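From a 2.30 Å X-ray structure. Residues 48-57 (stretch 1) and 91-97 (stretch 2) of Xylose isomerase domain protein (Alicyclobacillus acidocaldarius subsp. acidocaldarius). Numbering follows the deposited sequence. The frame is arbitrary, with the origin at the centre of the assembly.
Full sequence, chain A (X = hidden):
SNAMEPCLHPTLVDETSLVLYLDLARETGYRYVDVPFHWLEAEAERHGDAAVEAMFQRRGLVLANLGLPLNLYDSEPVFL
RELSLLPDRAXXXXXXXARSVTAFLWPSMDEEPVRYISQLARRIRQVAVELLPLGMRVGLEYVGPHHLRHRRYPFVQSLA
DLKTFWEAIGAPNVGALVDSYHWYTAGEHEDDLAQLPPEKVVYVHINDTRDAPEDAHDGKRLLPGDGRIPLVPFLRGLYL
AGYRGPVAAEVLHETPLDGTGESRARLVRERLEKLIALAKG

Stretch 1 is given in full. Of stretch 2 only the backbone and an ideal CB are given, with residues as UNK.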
# COMPACT_ATOMS: atom_id res chain seq x y z
N GLY A 48 8.12 13.46 -33.82
CA GLY A 48 7.11 12.56 -33.24
C GLY A 48 7.69 11.21 -32.80
O GLY A 48 8.69 10.77 -33.36
N ASP A 49 7.03 10.55 -31.82
CA ASP A 49 7.50 9.29 -31.17
C ASP A 49 7.71 8.11 -32.16
O ASP A 49 8.59 7.27 -31.96
CB ASP A 49 6.49 8.82 -30.09
CG ASP A 49 6.40 9.77 -28.88
OD1 ASP A 49 7.09 10.81 -28.91
OD2 ASP A 49 5.68 9.44 -27.87
N ALA A 50 6.88 8.03 -33.19
CA ALA A 50 6.90 6.90 -34.11
C ALA A 50 8.21 6.86 -34.97
O ALA A 50 8.83 5.81 -35.19
CB ALA A 50 5.67 6.97 -35.02
N ALA A 51 8.61 8.03 -35.44
CA ALA A 51 9.90 8.23 -36.10
C ALA A 51 11.07 7.75 -35.21
O ALA A 51 12.00 7.16 -35.71
CB ALA A 51 10.07 9.70 -36.48
N VAL A 52 11.00 7.99 -33.91
CA VAL A 52 12.07 7.56 -32.98
C VAL A 52 12.10 6.04 -32.89
O VAL A 52 13.15 5.42 -32.85
CB VAL A 52 11.95 8.19 -31.58
CG1 VAL A 52 12.99 7.59 -30.64
CG2 VAL A 52 12.09 9.71 -31.65
N GLU A 53 10.93 5.43 -32.91
CA GLU A 53 10.89 3.99 -32.81
C GLU A 53 11.41 3.37 -34.08
O GLU A 53 12.13 2.40 -34.05
CB GLU A 53 9.47 3.54 -32.49
CG GLU A 53 9.08 2.19 -33.03
CD GLU A 53 7.90 1.64 -32.26
OE1 GLU A 53 7.15 2.42 -31.62
OE2 GLU A 53 7.79 0.41 -32.23
N ALA A 54 11.04 3.96 -35.20
CA ALA A 54 11.56 3.56 -36.51
C ALA A 54 13.11 3.59 -36.60
O ALA A 54 13.68 2.70 -37.22
CB ALA A 54 10.93 4.43 -37.61
N MSE A 55 13.78 4.55 -35.97
CA MSE A 55 15.27 4.60 -35.98
C MSE A 55 15.90 3.36 -35.33
O MSE A 55 16.91 2.82 -35.82
CB MSE A 55 15.81 5.80 -35.21
CG MSE A 55 15.34 7.15 -35.67
SE MSE A 55 16.23 8.47 -34.59
CE MSE A 55 17.56 8.85 -35.90
N PHE A 56 15.34 2.96 -34.20
CA PHE A 56 15.76 1.73 -33.51
C PHE A 56 15.41 0.47 -34.31
O PHE A 56 16.29 -0.36 -34.56
CB PHE A 56 15.16 1.63 -32.09
CG PHE A 56 15.84 2.53 -31.09
CD1 PHE A 56 15.67 3.92 -31.13
CD2 PHE A 56 16.66 2.00 -30.11
CE1 PHE A 56 16.31 4.74 -30.20
CE2 PHE A 56 17.28 2.81 -29.18
CZ PHE A 56 17.10 4.18 -29.22
N GLN A 57 14.15 0.35 -34.74
CA GLN A 57 13.68 -0.86 -35.46
C GLN A 57 14.31 -1.01 -36.85
O GLN A 57 14.62 -2.10 -37.26
CB GLN A 57 12.14 -0.95 -35.50
CG GLN A 57 11.56 -2.36 -35.83
CD GLN A 57 11.85 -3.49 -34.79
OE1 GLN A 57 12.04 -4.66 -35.17
NE2 GLN A 57 11.88 -3.14 -33.50
N UNK A 91 6.81 5.14 -20.86
CA UNK A 91 6.16 4.23 -21.81
C UNK A 91 6.88 4.29 -23.17
O UNK A 91 7.04 3.29 -23.83
CB UNK A 91 4.68 4.59 -21.97
N UNK A 92 7.31 5.48 -23.58
CA UNK A 92 7.99 5.65 -24.84
C UNK A 92 9.26 4.79 -24.73
O UNK A 92 9.55 4.02 -25.61
CB UNK A 92 8.30 7.12 -25.13
N UNK A 93 9.96 4.83 -23.61
CA UNK A 93 11.20 4.07 -23.55
C UNK A 93 10.94 2.59 -23.49
O UNK A 93 11.72 1.82 -24.07
CB UNK A 93 12.03 4.50 -22.34
N UNK A 94 9.87 2.18 -22.81
CA UNK A 94 9.47 0.73 -22.81
C UNK A 94 9.30 0.19 -24.25
O UNK A 94 9.73 -0.92 -24.55
CB UNK A 94 8.16 0.54 -22.04
N UNK A 95 8.69 1.00 -25.12
CA UNK A 95 8.38 0.64 -26.51
C UNK A 95 9.66 0.42 -27.34
O UNK A 95 9.63 -0.28 -28.33
CB UNK A 95 7.52 1.73 -27.15
N UNK A 96 10.72 1.11 -26.94
CA UNK A 96 12.04 0.99 -27.52
C UNK A 96 12.91 -0.10 -26.85
O UNK A 96 14.05 -0.33 -27.29
CB UNK A 96 12.75 2.34 -27.43
N UNK A 97 12.38 -0.72 -25.78
CA UNK A 97 13.00 -1.89 -25.16
C UNK A 97 13.52 -1.76 -23.71
O UNK A 97 14.02 -2.72 -23.16
CB UNK A 97 14.17 -2.31 -26.04

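Two helical segments run roughly parallel here, their axes 28° apart and 10.7 Å at closest approach.

Position 91 has helical backbone angles and nothing of stretch 1 within 5.5 Å of its CB. Stretch 1 sets no demand, and any good helix former would serve. The deposited residue is Arg 91, whose guanidinium is hydrogen-bonded elsewhere in the structure.

At position 92 the CA-to-CB bond points toward stretch 1, and the ideal CB lies 4.4 Å from OD2 of Asp 49. A polar or basic residue could answer that carboxylate; an aliphatic one could instead lie against the methylene of the same side chain. The deposited Leu 92 takes the second course: its CD1 packs 3.9 Å from CB of Asp 49, using the carbon part of an acidic residue.

Positions 93 and 94 are helical and out of reach of stretch 1, which leaves their choice open. They hold Cys 93 and Ala 94.

Position 95 points toward stretch 1, with its ideal CB 4.5 Å from OE1 of Glu 53 and a second carboxylate, that of Asp 49, farther along. Two acids call for a base: lysine or arginine would suit, while a neutral donor such as glutamine could supply hydrogen bonds without the charge. Arg 95 is deposited. It forms a salt bridge with Glu 53, in which NH1 donates to OE1 at 2.7 Å and NE donates to the same OE1 at 3.1 Å, so one oxygen receives two N-H groups near the guanidinium plane. The carboxylate of Asp 49 makes no salt bridge: its OD2 is 4.4 Å from NH2 of Arg 95 and well out of that plane.

Position 96 also points toward stretch 1, into a hollow lined by Val 52, Phe 56 and the backbone of Glu 53. The ideal CB is 4.8 Å from CD2 of Phe 56, room for a branched aliphatic such as leucine or isoleucine, or for methionine. In Leu 96, with chi1 m and chi2 t, CD1 is 4.0 Å from CG1 of Val 52, and CD2 lies 3.6 Å from CA of Glu 53 and makes an off-centre CH-pi contact with Phe 56, 4.2 Å from CD2 to the ring centroid.

At position 97 phi is 115°, and a CB would jam against the preceding carbonyl O. That calls for glycine, and Gly 97 closes the helix in a Schellman motif.

Stretch 2 91-97: RLCARLG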
# COMPACT_ATOMS: atom_id res chain seq x y z
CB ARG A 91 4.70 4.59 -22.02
CG ARG A 91 3.73 4.40 -20.86
CD ARG A 91 2.33 4.98 -21.16
NE ARG A 91 1.45 4.71 -20.04
CZ ARG A 91 1.07 5.58 -19.11
NH1 ARG A 91 1.38 6.87 -19.17
NH2 ARG A 91 0.32 5.17 -18.12
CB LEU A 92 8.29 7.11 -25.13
CG LEU A 92 9.30 7.34 -26.30
CD1 LEU A 92 8.79 6.76 -27.64
CD2 LEU A 92 9.70 8.82 -26.46
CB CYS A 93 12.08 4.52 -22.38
SG CYS A 93 12.75 6.19 -22.61
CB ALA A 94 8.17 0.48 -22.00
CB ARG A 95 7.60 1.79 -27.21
CG ARG A 95 6.08 1.76 -27.09
CD ARG A 95 5.45 3.09 -27.56
NE ARG A 95 5.81 3.39 -28.94
CZ ARG A 95 5.40 4.47 -29.61
NH1 ARG A 95 5.76 4.62 -30.88
NH2 ARG A 95 4.62 5.38 -29.03
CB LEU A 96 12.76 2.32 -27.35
CG LEU A 96 12.11 3.50 -28.08
CD1 LEU A 96 12.73 4.85 -27.68
CD2 LEU A 96 12.28 3.24 -29.56
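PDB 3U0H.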